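Local coordinates for putative cyclohexadienyl dehydrogenase and ADH prephenate dehydrogenase (Rhizobium meliloti, PDB 4WJI), which probably catalyses the NAD(P)-dependent oxidative decarboxylation of prephenate to 4-hydroxyphenylpyruvate in tyrosine biosynthesis, and is seen here with NADP and tyrosine bound, at residues T31-T36 / A59-G64; A40-A45 / D52-S57; E128-D133 / A229-M234; V187-H192 / L240-A245. One frame throughout, in Å; residues are numbered along the deposited sequence. Where two conformers were deposited one is given.

Interaction 1: residues T31-T36 / A59-G64; sequences TIVVTT and AEAVEG. With NAP (NADP nicotinamide-adenine-dinucleotide phosphate), chain B.
T36 OG1 is held twice by the adenosine end of NADP. T36 OG1 accepts from ribose O3B of NADP at 2.7 Å and donates to its 2'-phosphate oxygen O2X at 2.8 Å. The hydroxyl reaches both because it stands anti to the backbone N of T36 (chi1 -168°), so one threonine reads the ribose and the phosphate that sets NADP apart from NAD. The preceding residue, T35, turns to the other side of the strand and meets segment 59-64. Its methyl CG2 lies 3.7 Å from A61 CB, while its OG1 is turned off to bond with T55 O. V33, next on the same side, brings CG1 to 4.0 Å from A61 CB and 3.7 Å from A61 O. The small A61 side chain thus sits against two branched ones, and the backbones come close, with V33 CA 6.3 Å from A61 CA. This is plain apolar packing, buried throughout. Within the Rossmann-type nucleotide-binding domain, strand 29-35 runs between strands 4-10 and 53-55; the short helix 58-61 covers its V33 and T35 side, and helix 39-48 covers the other, where V34 touches L42 and A45.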
# COMPACT_ATOMS: atom_id res chain seq x y z
N THR A 31 31.43 -23.12 -1.08
CA THR A 31 31.37 -22.84 0.37
C THR A 31 30.67 -21.50 0.54
O THR A 31 31.02 -20.51 -0.15
CB THR A 31 32.79 -22.72 1.00
OG1 THR A 31 33.50 -23.97 0.89
CG2 THR A 31 32.73 -22.35 2.47
N ILE A 32 29.76 -21.45 1.51
CA ILE A 32 29.15 -20.20 1.93
C ILE A 32 29.72 -19.82 3.29
O ILE A 32 29.69 -20.62 4.24
CB ILE A 32 27.61 -20.36 2.11
CG1 ILE A 32 26.91 -20.95 0.87
CG2 ILE A 32 26.99 -19.04 2.55
CD1 ILE A 32 25.43 -21.29 1.07
N VAL A 33 30.30 -18.61 3.37
CA VAL A 33 30.83 -18.10 4.64
C VAL A 33 29.89 -17.02 5.10
O VAL A 33 29.60 -16.10 4.33
CB VAL A 33 32.25 -17.51 4.46
CG1 VAL A 33 32.80 -17.10 5.82
CG2 VAL A 33 33.18 -18.55 3.81
N VAL A 34 29.45 -17.09 6.35
CA VAL A 34 28.51 -16.10 6.92
C VAL A 34 29.19 -15.33 8.03
O VAL A 34 29.81 -15.93 8.96
CB VAL A 34 27.27 -16.79 7.48
CG1 VAL A 34 26.39 -15.84 8.27
CG2 VAL A 34 26.46 -17.38 6.33
N THR A 35 29.05 -14.01 7.95
CA THR A 35 29.46 -13.15 9.04
C THR A 35 28.42 -12.09 9.29
O THR A 35 27.70 -11.67 8.37
CB THR A 35 30.84 -12.53 8.81
OG1 THR A 35 31.34 -11.90 9.99
CG2 THR A 35 30.85 -11.58 7.68
N THR A 36 28.32 -11.68 10.55
CA THR A 36 27.45 -10.59 10.96
C THR A 36 28.04 -10.02 12.24
O THR A 36 28.87 -10.70 12.90
CB THR A 36 26.01 -11.12 11.18
OG1 THR A 36 25.07 -10.04 11.31
CG2 THR A 36 25.87 -12.09 12.36
N ALA A 59 36.84 -9.47 8.36
CA ALA A 59 38.18 -9.62 7.80
C ALA A 59 38.49 -11.10 7.56
O ALA A 59 38.96 -11.47 6.47
CB ALA A 59 39.20 -8.97 8.70
N GLU A 60 38.24 -11.94 8.56
CA GLU A 60 38.44 -13.38 8.38
C GLU A 60 37.51 -13.97 7.32
O GLU A 60 37.92 -14.83 6.53
CB GLU A 60 38.13 -14.16 9.66
CG GLU A 60 39.10 -14.11 10.80
CD GLU A 60 38.74 -15.15 11.87
OE1 GLU A 60 37.64 -15.83 11.82
OE2 GLU A 60 39.57 -15.28 12.79
N ALA A 61 36.28 -13.49 7.29
CA ALA A 61 35.27 -14.06 6.39
C ALA A 61 35.64 -13.98 4.92
O ALA A 61 35.24 -14.85 4.11
CB ALA A 61 33.92 -13.39 6.60
N VAL A 62 36.30 -12.88 4.56
CA VAL A 62 36.62 -12.65 3.17
C VAL A 62 37.89 -13.35 2.70
O VAL A 62 38.18 -13.33 1.52
CB VAL A 62 36.66 -11.17 2.78
CG1 VAL A 62 35.37 -10.50 3.18
CG2 VAL A 62 37.84 -10.44 3.44
N GLU A 63 38.64 -13.96 3.60
CA GLU A 63 39.92 -14.57 3.20
C GLU A 63 39.69 -15.68 2.16
O GLU A 63 38.93 -16.61 2.40
CB GLU A 63 40.68 -15.00 4.45
CG GLU A 63 41.15 -13.75 5.22
CD GLU A 63 41.93 -13.99 6.51
OE1 GLU A 63 42.11 -15.16 6.94
OE2 GLU A 63 42.37 -12.96 7.09
N GLY A 64 40.21 -15.50 0.95
CA GLY A 64 40.00 -16.47 -0.13
C GLY A 64 38.67 -16.47 -0.83
O GLY A 64 38.40 -17.32 -1.66
PA NAP B . 18.28 -6.41 8.13
O1A NAP B . 17.37 -7.56 7.92
O2A NAP B . 18.07 -5.43 9.23
O5B NAP B . 19.76 -7.00 8.31
C5B NAP B . 20.82 -6.15 8.73
C4B NAP B . 22.17 -6.87 8.72
O4B NAP B . 23.19 -5.88 8.86
C3B NAP B . 22.36 -7.79 9.91
O3B NAP B . 23.30 -8.82 9.62
C2B NAP B . 23.00 -6.90 10.94
O2B NAP B . 23.81 -7.61 11.84
C1B NAP B . 23.89 -6.04 10.08
N9A NAP B . 24.28 -4.71 10.61
C8A NAP B . 23.49 -3.75 11.08
N7A NAP B . 24.11 -2.66 11.42
C5A NAP B . 25.42 -2.92 11.16
C6A NAP B . 26.60 -2.16 11.31
N6A NAP B . 26.57 -0.91 11.81
N1A NAP B . 27.73 -2.72 10.92
C2A NAP B . 27.73 -3.94 10.43
N3A NAP B . 26.69 -4.74 10.26
C4A NAP B . 25.54 -4.19 10.64
O3 NAP B . 18.47 -5.59 6.76
PN NAP B . 18.19 -5.92 5.23
O1N NAP B . 16.78 -5.65 5.03
O2N NAP B . 18.75 -7.22 4.86
O5D NAP B . 18.98 -4.72 4.49
C5D NAP B . 20.35 -4.81 4.18
C4D NAP B . 20.64 -3.88 3.00
O4D NAP B . 19.77 -4.23 1.94
C3D NAP B . 20.37 -2.44 3.28
O3D NAP B . 21.38 -1.63 2.70
C2D NAP B . 19.03 -2.16 2.64
O2D NAP B . 18.94 -0.81 2.26
C1D NAP B . 19.14 -3.08 1.43
N1N NAP B . 17.86 -3.59 0.89
C2N NAP B . 16.84 -3.85 1.70
C3N NAP B . 15.64 -4.32 1.21
C7N NAP B . 14.43 -4.61 2.06
O7N NAP B . 13.36 -4.68 1.54
N7N NAP B . 14.62 -4.77 3.35
C4N NAP B . 15.55 -4.53 -0.14
C5N NAP B . 16.63 -4.27 -0.94
C6N NAP B . 17.79 -3.77 -0.42
P2B NAP B . 23.35 -7.88 13.35
O1X NAP B . 21.93 -8.35 13.30
O2X NAP B . 24.30 -8.94 13.82
O3X NAP B . 23.45 -6.59 14.15

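Interaction 2: residues A40-A45 / D52-S57; sequences ATLKRA and DRYTLS. With NAP (NADP nicotinamide-adenine-dinucleotide phosphate), chain B.
L42 carries the apolar part of this contact by spreading its two methyls over strand 53-55 and the residue after it. CD1 comes to the edge of the Y54 ring, near its plane, 4.0 Å from Y54 CD2. The other branch, CD2, lies over the backbone, 3.7 Å from T55 C, and touches the tip of L56 at CD2, 3.8 Å away. With CG anti to the backbone N (chi1 -167°), the L42 side chain is thrown across to the strand. One helical turn on, A45 CB adds a looser touch to Y54 CE2 at 4.3 Å. Helix and strand run nearly antiparallel, their axes 171° apart and 9.3 Å at the closest, as expected for the helix and second strand of a beta-alpha-beta unit. The polar contacts point elsewhere. T41 OG1 donates to O1X of the NADP 2'-phosphate at 2.7 Å, and Y54 OH bonds to G51 N. Past the strand, S57 N donates to T55 OG1 at 3.0 Å, closing an ST turn; T55 OG1 is also hydrogen-bonded to E60 OE1, and S57 OG caps the following helix at E60 N. Helix and strand therefore meet through hydrocarbon, whereas the directional bonds go to local turns, to the neighbouring strand 29-35 and to the cofactor phosphate. The same helix can so pack on the sheet through L42 and present T41 to NADP.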
# COMPACT_ATOMS: atom_id res chain seq x y z
N ALA A 40 24.36 -12.94 18.59
CA ALA A 40 22.98 -13.41 18.56
C ALA A 40 22.54 -13.73 17.11
O ALA A 40 21.95 -14.79 16.82
CB ALA A 40 22.05 -12.40 19.18
N THR A 41 22.83 -12.81 16.20
CA THR A 41 22.42 -13.05 14.82
C THR A 41 23.23 -14.16 14.20
O THR A 41 22.71 -14.96 13.44
CB THR A 41 22.53 -11.75 13.99
OG1 THR A 41 21.72 -10.75 14.62
CG2 THR A 41 22.03 -11.91 12.59
N LEU A 42 24.50 -14.24 14.54
CA LEU A 42 25.33 -15.32 13.98
C LEU A 42 24.83 -16.70 14.44
O LEU A 42 24.81 -17.64 13.64
CB LEU A 42 26.82 -15.11 14.29
CG LEU A 42 27.81 -15.98 13.53
CD1 LEU A 42 27.81 -15.59 12.05
CD2 LEU A 42 29.20 -15.88 14.14
N LYS A 43 24.45 -16.80 15.71
CA LYS A 43 23.91 -18.04 16.24
C LYS A 43 22.62 -18.44 15.52
O LYS A 43 22.41 -19.61 15.22
CB LYS A 43 23.65 -17.93 17.74
CG LYS A 43 23.02 -19.21 18.35
CD LYS A 43 22.75 -19.08 19.85
N ARG A 44 21.75 -17.47 15.28
CA ARG A 44 20.53 -17.75 14.56
C ARG A 44 20.85 -18.25 13.17
O ARG A 44 20.22 -19.20 12.69
CB ARG A 44 19.63 -16.52 14.50
CG ARG A 44 18.22 -16.85 14.11
CD ARG A 44 17.42 -17.60 15.17
NE ARG A 44 16.38 -18.36 14.52
CZ ARG A 44 16.27 -19.69 14.53
NH1 ARG A 44 17.11 -20.45 15.24
NH2 ARG A 44 15.26 -20.25 13.88
N ALA A 45 21.77 -17.59 12.48
CA ALA A 45 22.14 -18.05 11.14
C ALA A 45 22.66 -19.47 11.19
O ALA A 45 22.32 -20.27 10.34
CB ALA A 45 23.14 -17.10 10.51
N ASP A 52 28.21 -22.47 5.65
CA ASP A 52 29.09 -23.61 5.89
C ASP A 52 30.15 -23.26 6.91
O ASP A 52 30.55 -24.10 7.72
CB ASP A 52 29.69 -24.10 4.59
CG ASP A 52 28.60 -24.38 3.52
OD1 ASP A 52 27.53 -24.90 3.84
OD2 ASP A 52 28.78 -24.06 2.35
N ARG A 53 30.59 -22.01 6.90
CA ARG A 53 31.56 -21.50 7.85
C ARG A 53 31.00 -20.21 8.41
O ARG A 53 30.34 -19.47 7.73
CB ARG A 53 32.91 -21.21 7.18
CG ARG A 53 33.65 -22.39 6.54
CD ARG A 53 34.94 -21.97 5.81
N TYR A 54 31.23 -19.96 9.70
CA TYR A 54 30.72 -18.78 10.36
C TYR A 54 31.80 -18.04 11.12
O TYR A 54 32.66 -18.68 11.70
CB TYR A 54 29.65 -19.17 11.36
CG TYR A 54 28.49 -19.92 10.79
CD1 TYR A 54 28.54 -21.28 10.59
CD2 TYR A 54 27.34 -19.27 10.44
CE1 TYR A 54 27.48 -21.95 10.03
CE2 TYR A 54 26.28 -19.94 9.90
CZ TYR A 54 26.36 -21.28 9.70
OH TYR A 54 25.30 -21.96 9.18
N THR A 55 31.74 -16.72 11.14
CA THR A 55 32.70 -15.94 11.93
C THR A 55 32.16 -14.61 12.28
O THR A 55 31.33 -14.06 11.56
CB THR A 55 34.04 -15.77 11.18
OG1 THR A 55 34.96 -14.98 11.93
CG2 THR A 55 33.86 -15.15 9.81
N LEU A 56 32.61 -14.09 13.42
CA LEU A 56 32.32 -12.72 13.81
C LEU A 56 33.19 -11.67 13.13
O LEU A 56 32.89 -10.46 13.21
CB LEU A 56 32.43 -12.59 15.33
CG LEU A 56 31.48 -13.42 16.20
CD1 LEU A 56 31.96 -13.49 17.66
CD2 LEU A 56 30.07 -12.82 16.14
N SER A 57 34.26 -12.10 12.47
CA SER A 57 35.18 -11.21 11.85
C SER A 57 34.95 -11.14 10.36
O SER A 57 35.22 -12.11 9.64
CB SER A 57 36.58 -11.69 12.11
OG SER A 57 37.50 -10.96 11.37
PA NAP B . 18.28 -6.41 8.13
O1A NAP B . 17.37 -7.56 7.92
O2A NAP B . 18.07 -5.43 9.23
O5B NAP B . 19.76 -7.00 8.31
C5B NAP B . 20.82 -6.15 8.73
C4B NAP B . 22.17 -6.87 8.72
O4B NAP B . 23.19 -5.88 8.86
C3B NAP B . 22.36 -7.79 9.91
O3B NAP B . 23.30 -8.82 9.62
C2B NAP B . 23.00 -6.90 10.94
O2B NAP B . 23.81 -7.61 11.84
C1B NAP B . 23.89 -6.04 10.08
N9A NAP B . 24.28 -4.71 10.61
C8A NAP B . 23.49 -3.75 11.08
N7A NAP B . 24.11 -2.66 11.42
C5A NAP B . 25.42 -2.92 11.16
C6A NAP B . 26.60 -2.16 11.31
N6A NAP B . 26.57 -0.91 11.81
N1A NAP B . 27.73 -2.72 10.92
C2A NAP B . 27.73 -3.94 10.43
N3A NAP B . 26.69 -4.74 10.26
C4A NAP B . 25.54 -4.19 10.64
O3 NAP B . 18.47 -5.59 6.76
PN NAP B . 18.19 -5.92 5.23
O1N NAP B . 16.78 -5.65 5.03
O2N NAP B . 18.75 -7.22 4.86
O5D NAP B . 18.98 -4.72 4.49
C5D NAP B . 20.35 -4.81 4.18
C4D NAP B . 20.64 -3.88 3.00
O4D NAP B . 19.77 -4.23 1.94
C3D NAP B . 20.37 -2.44 3.28
O3D NAP B . 21.38 -1.63 2.70
C2D NAP B . 19.03 -2.16 2.64
O2D NAP B . 18.94 -0.81 2.26
C1D NAP B . 19.14 -3.08 1.43
N1N NAP B . 17.86 -3.59 0.89
C2N NAP B . 16.84 -3.85 1.70
C3N NAP B . 15.64 -4.32 1.21
C7N NAP B . 14.43 -4.61 2.06
O7N NAP B . 13.36 -4.68 1.54
N7N NAP B . 14.62 -4.77 3.35
C4N NAP B . 15.55 -4.53 -0.14
C5N NAP B . 16.63 -4.27 -0.94
C6N NAP B . 17.79 -3.77 -0.42
P2B NAP B . 23.35 -7.88 13.35
O1X NAP B . 21.93 -8.35 13.30
O2X NAP B . 24.30 -8.94 13.82
O3X NAP B . 23.45 -6.59 14.15

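Interaction 3: residues E128-D133 / A229-M234; sequences EHSGPD and ASDPTM. With NAP (NADP nicotinamide-adenine-dinucleotide phosphate), chain B.
E128 and S230 form the tight end of the contact, their CA atoms only 4.6 Å apart. E128 O lies 3.6 Å from S230 CA, and E128 CB rests near S230 OG, a hydroxyl bonded to L227 O. A second close touch follows at S130, whose OG comes 3.5 Å from D231 CB. Beyond this the segments part, and NADP fills the opening between them. G131 N donates an almost straight bond to the diphosphate oxygen O1A, 2.9 Å long with an angle of 174°. Across from it M234, a selenomethionine in this crystal, reaches out in an extended chain to the nicotinamide, with CE 3.4 Å from C2N of the cofactor. D231 caps the start of helix 232-241: through OD2 it accepts from M234 N at 2.9 Å, on the anti side of the carboxylate and somewhat out of its plane. Cut back to an alanine here, the side chain would keep CB against S130, but M234 N would probably lose its capping acceptor and the helix start beside the nicotinamide become less firmly set. The solvent side is looser: H129 is exposed, with E128 CG over one face of its ring. The E128 end instead faces R226, its salt-bridge partner, the bound tyrosine, which M234 also touches, and R283 of the second subunit. Segment 128-133 belongs to the loop between strands 117-123 and 144-147, its P132 packed on helix 39-48; segment 229-234 leads into helix 232-241, and ahead of that helix A229 O accepts from R280 NE of the second subunit.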
# COMPACT_ATOMS: atom_id res chain seq x y z
N GLU A 128 8.61 -6.09 4.52
CA GLU A 128 8.81 -5.20 5.66
C GLU A 128 9.51 -5.81 6.86
O GLU A 128 9.72 -5.13 7.89
CB GLU A 128 7.45 -4.63 6.10
CG GLU A 128 6.51 -5.63 6.84
CD GLU A 128 5.66 -6.54 5.96
OE1 GLU A 128 5.94 -6.73 4.72
OE2 GLU A 128 4.64 -7.05 6.51
N HIS A 129 9.87 -7.08 6.74
CA HIS A 129 10.47 -7.81 7.86
C HIS A 129 12.01 -7.84 7.75
O HIS A 129 12.56 -7.65 6.67
CB HIS A 129 9.94 -9.20 7.95
CG HIS A 129 8.47 -9.23 8.16
ND1 HIS A 129 7.87 -8.71 9.28
CD2 HIS A 129 7.47 -9.67 7.36
CE1 HIS A 129 6.56 -8.87 9.19
NE2 HIS A 129 6.29 -9.45 8.03
N SER A 130 12.64 -8.06 8.89
CA SER A 130 14.10 -8.00 9.01
C SER A 130 14.66 -9.19 9.76
O SER A 130 13.93 -9.91 10.46
CB SER A 130 14.53 -6.70 9.72
OG SER A 130 14.05 -5.55 9.08
N GLY A 131 15.97 -9.41 9.59
CA GLY A 131 16.71 -10.48 10.28
C GLY A 131 16.68 -11.80 9.53
O GLY A 131 15.96 -11.97 8.57
N PRO A 132 17.52 -12.77 9.97
CA PRO A 132 17.68 -14.00 9.25
C PRO A 132 16.46 -14.87 9.16
O PRO A 132 16.33 -15.63 8.20
CB PRO A 132 18.82 -14.71 9.97
CG PRO A 132 18.88 -14.11 11.33
CD PRO A 132 18.43 -12.68 11.12
N ASP A 133 15.58 -14.78 10.15
CA ASP A 133 14.38 -15.59 10.10
C ASP A 133 13.35 -15.06 9.10
O ASP A 133 12.43 -15.77 8.73
CB ASP A 133 13.78 -15.74 11.49
CG ASP A 133 14.64 -16.62 12.41
OD1 ASP A 133 14.56 -17.85 12.28
OD2 ASP A 133 15.40 -16.09 13.26
N ALA A 229 6.21 -0.11 8.86
CA ALA A 229 6.71 -1.12 9.81
C ALA A 229 8.12 -1.64 9.54
O ALA A 229 8.62 -2.53 10.28
CB ALA A 229 5.76 -2.28 9.86
N SER A 230 8.73 -1.10 8.50
CA SER A 230 10.04 -1.50 8.07
C SER A 230 11.10 -1.11 9.13
O SER A 230 10.80 -0.50 10.15
CB SER A 230 10.34 -0.86 6.71
OG SER A 230 9.43 -1.27 5.72
N ASP A 231 12.34 -1.52 8.89
CA ASP A 231 13.37 -1.31 9.86
C ASP A 231 13.79 0.17 9.94
O ASP A 231 14.17 0.78 8.93
CB ASP A 231 14.59 -2.16 9.54
CG ASP A 231 15.67 -2.00 10.57
OD1 ASP A 231 15.50 -2.46 11.75
OD2 ASP A 231 16.69 -1.35 10.25
N PRO A 232 13.83 0.72 11.17
CA PRO A 232 14.13 2.16 11.25
C PRO A 232 15.57 2.51 10.92
O PRO A 232 15.81 3.58 10.42
CB PRO A 232 13.83 2.51 12.72
CG PRO A 232 13.40 1.29 13.37
CD PRO A 232 13.20 0.22 12.40
N THR A 233 16.52 1.61 11.23
CA THR A 233 17.92 1.86 10.89
C THR A 233 18.10 1.93 9.37
O THR A 233 18.77 2.86 8.87
CB THR A 233 18.86 0.82 11.50
OG1 THR A 233 18.69 0.79 12.93
CG2 THR A 233 20.28 1.11 11.20
N MSE A 234 17.53 0.96 8.66
CA MSE A 234 17.62 0.93 7.20
C MSE A 234 17.14 2.24 6.63
O MSE A 234 17.78 2.82 5.76
CB MSE A 234 16.77 -0.24 6.65
CG MSE A 234 16.60 -0.23 5.13
SE MSE A 234 15.70 -1.84 4.57
CE MSE A 234 15.21 -1.12 2.86
PA NAP B . 18.28 -6.41 8.13
O1A NAP B . 17.37 -7.56 7.92
O2A NAP B . 18.07 -5.43 9.23
O5B NAP B . 19.76 -7.00 8.31
C5B NAP B . 20.82 -6.15 8.73
C4B NAP B . 22.17 -6.87 8.72
O4B NAP B . 23.19 -5.88 8.86
C3B NAP B . 22.36 -7.79 9.91
O3B NAP B . 23.30 -8.82 9.62
C2B NAP B . 23.00 -6.90 10.94
O2B NAP B . 23.81 -7.61 11.84
C1B NAP B . 23.89 -6.04 10.08
N9A NAP B . 24.28 -4.71 10.61
C8A NAP B . 23.49 -3.75 11.08
N7A NAP B . 24.11 -2.66 11.42
C5A NAP B . 25.42 -2.92 11.16
C6A NAP B . 26.60 -2.16 11.31
N6A NAP B . 26.57 -0.91 11.81
N1A NAP B . 27.73 -2.72 10.92
C2A NAP B . 27.73 -3.94 10.43
N3A NAP B . 26.69 -4.74 10.26
C4A NAP B . 25.54 -4.19 10.64
O3 NAP B . 18.47 -5.59 6.76
PN NAP B . 18.19 -5.92 5.23
O1N NAP B . 16.78 -5.65 5.03
O2N NAP B . 18.75 -7.22 4.86
O5D NAP B . 18.98 -4.72 4.49
C5D NAP B . 20.35 -4.81 4.18
C4D NAP B . 20.64 -3.88 3.00
O4D NAP B . 19.77 -4.23 1.94
C3D NAP B . 20.37 -2.44 3.28
O3D NAP B . 21.38 -1.63 2.70
C2D NAP B . 19.03 -2.16 2.64
O2D NAP B . 18.94 -0.81 2.26
C1D NAP B . 19.14 -3.08 1.43
N1N NAP B . 17.86 -3.59 0.89
C2N NAP B . 16.84 -3.85 1.70
C3N NAP B . 15.64 -4.32 1.21
C7N NAP B . 14.43 -4.61 2.06
O7N NAP B . 13.36 -4.68 1.54
N7N NAP B . 14.62 -4.77 3.35
C4N NAP B . 15.55 -4.53 -0.14
C5N NAP B . 16.63 -4.27 -0.94
C6N NAP B . 17.79 -3.77 -0.42
P2B NAP B . 23.35 -7.88 13.35
O1X NAP B . 21.93 -8.35 13.30
O2X NAP B . 24.30 -8.94 13.82
O3X NAP B . 23.45 -6.59 14.15

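Interaction 4: residues V187-H192 / L240-A245; sequences VSHLPH and LHNKDA
N242 crosses to H189 in the helical dimerization domain, at the break where helix 232-241 gives way to helix 243-265 and both lie beside helix 177-203. From the N242 backbone the side chain starts towards the histidine, CG anti to N (chi1 -161°). CB and CG each stay 4.0 Å from H189 ND1, and the amide nitrogen closes the gap: N242 ND2 donates to H189 ND1 at 3.1 Å, with an angle of 158°. The bond lies close to both the ring plane and the amide plane, although these planes are 89° apart, so the amide meets the imidazole at its edge. ND2 is bonded to D181 O as well. With ND1 taken as acceptor, NE2 points to S99 O in a weak bond, close to the tyrosine and NADP sites. A leucine in place of H189 would probably leave the N242 amide without this acceptor and S99 O without its weak partner, in a buried setting. Segment 187-192 has its own irregularity, a wider pi-type turn at 187-189 and a kink at P191. Just there, S188 O accepts from H192 N at 3.1 Å and from H192 ND1 at 2.9 Å, the two donors arriving from opposite faces of the carbonyl plane.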
# COMPACT_ATOMS: atom_id res chain seq x y z
N VAL A 187 10.55 5.91 -6.93
CA VAL A 187 9.83 4.61 -6.89
C VAL A 187 9.89 3.94 -5.53
O VAL A 187 9.11 3.01 -5.26
CB VAL A 187 10.26 3.54 -7.94
CG1 VAL A 187 9.97 3.99 -9.37
CG2 VAL A 187 11.71 3.11 -7.77
N SER A 188 10.79 4.36 -4.64
CA SER A 188 10.94 3.69 -3.36
C SER A 188 11.04 4.62 -2.16
O SER A 188 10.32 4.47 -1.19
CB SER A 188 12.22 2.80 -3.41
OG SER A 188 12.39 2.11 -2.17
N HIS A 189 11.96 5.59 -2.21
CA HIS A 189 12.24 6.36 -1.03
C HIS A 189 11.11 7.31 -0.64
O HIS A 189 10.69 7.31 0.51
CB HIS A 189 13.60 7.06 -1.12
CG HIS A 189 14.71 6.12 -1.47
ND1 HIS A 189 15.91 6.56 -1.98
CD2 HIS A 189 14.76 4.76 -1.48
CE1 HIS A 189 16.69 5.51 -2.21
NE2 HIS A 189 16.00 4.40 -1.93
N LEU A 190 10.63 8.09 -1.61
CA LEU A 190 9.48 8.95 -1.36
C LEU A 190 8.27 8.15 -0.90
O LEU A 190 7.64 8.50 0.11
CB LEU A 190 9.16 9.85 -2.57
CG LEU A 190 8.02 10.85 -2.34
CD1 LEU A 190 8.40 11.85 -1.27
CD2 LEU A 190 7.62 11.57 -3.61
N PRO A 191 7.94 7.02 -1.58
CA PRO A 191 6.79 6.22 -1.06
C PRO A 191 6.94 5.85 0.42
O PRO A 191 5.97 5.98 1.20
CB PRO A 191 6.80 4.99 -1.99
CG PRO A 191 7.27 5.55 -3.30
CD PRO A 191 8.33 6.59 -2.92
N HIS A 192 8.14 5.41 0.84
CA HIS A 192 8.31 5.06 2.26
C HIS A 192 8.17 6.28 3.19
O HIS A 192 7.56 6.19 4.24
CB HIS A 192 9.62 4.30 2.50
CG HIS A 192 9.58 2.86 2.08
ND1 HIS A 192 9.68 2.45 0.76
CD2 HIS A 192 9.48 1.73 2.82
CE1 HIS A 192 9.66 1.13 0.72
NE2 HIS A 192 9.50 0.68 1.96
N LEU A 240 19.46 9.66 5.06
CA LEU A 240 20.75 10.36 5.28
C LEU A 240 21.66 10.30 4.05
O LEU A 240 22.48 11.19 3.83
CB LEU A 240 21.51 9.76 6.47
CG LEU A 240 20.87 9.98 7.86
CD1 LEU A 240 21.54 9.14 8.94
CD2 LEU A 240 20.84 11.45 8.24
N HIS A 241 21.57 9.23 3.29
CA HIS A 241 22.48 8.96 2.19
C HIS A 241 21.94 9.14 0.78
O HIS A 241 22.71 9.04 -0.18
CB HIS A 241 23.10 7.56 2.41
CG HIS A 241 24.04 7.57 3.55
ND1 HIS A 241 23.76 7.12 4.81
CD2 HIS A 241 25.26 8.16 3.62
CE1 HIS A 241 24.80 7.37 5.60
NE2 HIS A 241 25.71 8.00 4.90
N ASN A 242 20.66 9.44 0.65
CA ASN A 242 20.13 9.87 -0.67
C ASN A 242 19.44 11.23 -0.56
O ASN A 242 18.42 11.47 -1.21
CB ASN A 242 19.16 8.83 -1.26
CG ASN A 242 18.98 9.00 -2.76
OD1 ASN A 242 19.85 9.54 -3.43
ND2 ASN A 242 17.89 8.47 -3.30
N LYS A 243 20.00 12.10 0.28
CA LYS A 243 19.37 13.36 0.65
C LYS A 243 18.94 14.20 -0.55
O LYS A 243 17.79 14.65 -0.60
CB LYS A 243 20.36 14.15 1.55
CG LYS A 243 19.91 15.56 1.90
CD LYS A 243 21.11 16.30 2.51
CE LYS A 243 20.78 17.69 2.87
NZ LYS A 243 21.99 18.37 3.37
N ASP A 244 19.84 14.50 -1.47
CA ASP A 244 19.54 15.47 -2.49
C ASP A 244 18.40 15.00 -3.42
O ASP A 244 17.46 15.77 -3.70
CB ASP A 244 20.80 15.84 -3.27
CG ASP A 244 21.70 16.87 -2.54
OD1 ASP A 244 21.44 17.30 -1.38
OD2 ASP A 244 22.71 17.25 -3.16
N ALA A 245 18.44 13.74 -3.82
CA ALA A 245 17.39 13.21 -4.70
C ALA A 245 16.05 13.11 -3.99
O ALA A 245 15.01 13.45 -4.57
CB ALA A 245 17.76 11.87 -5.28

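Interactions 1 and 2, centres 10 Å apart, meet at the beta-alpha-beta unit formed by strand 29-35, helix 39-48 and strand 53-55, interaction 2 nested in the loop that interaction 1 closes; I32 O and D52 N, 2.8 Å apart, probably bond where strand 29-35 meets the residue leading into strand 53-55. Together they help to hold the 2'-phosphate end of NADP. Interaction 3 meets the diphosphate and nicotinamide, and is tied to interaction 2 by a salt bridge from R44 NE to D133 OD2 of 2.8 Å. Interaction 4 lies about 17 Å from interaction 3 between centres and shares helix 232-241 with it. Interactions 1 to 3 follow NADP from its 2'-phosphate to its nicotinamide, and interactions 3 and 4 border the bound tyrosine.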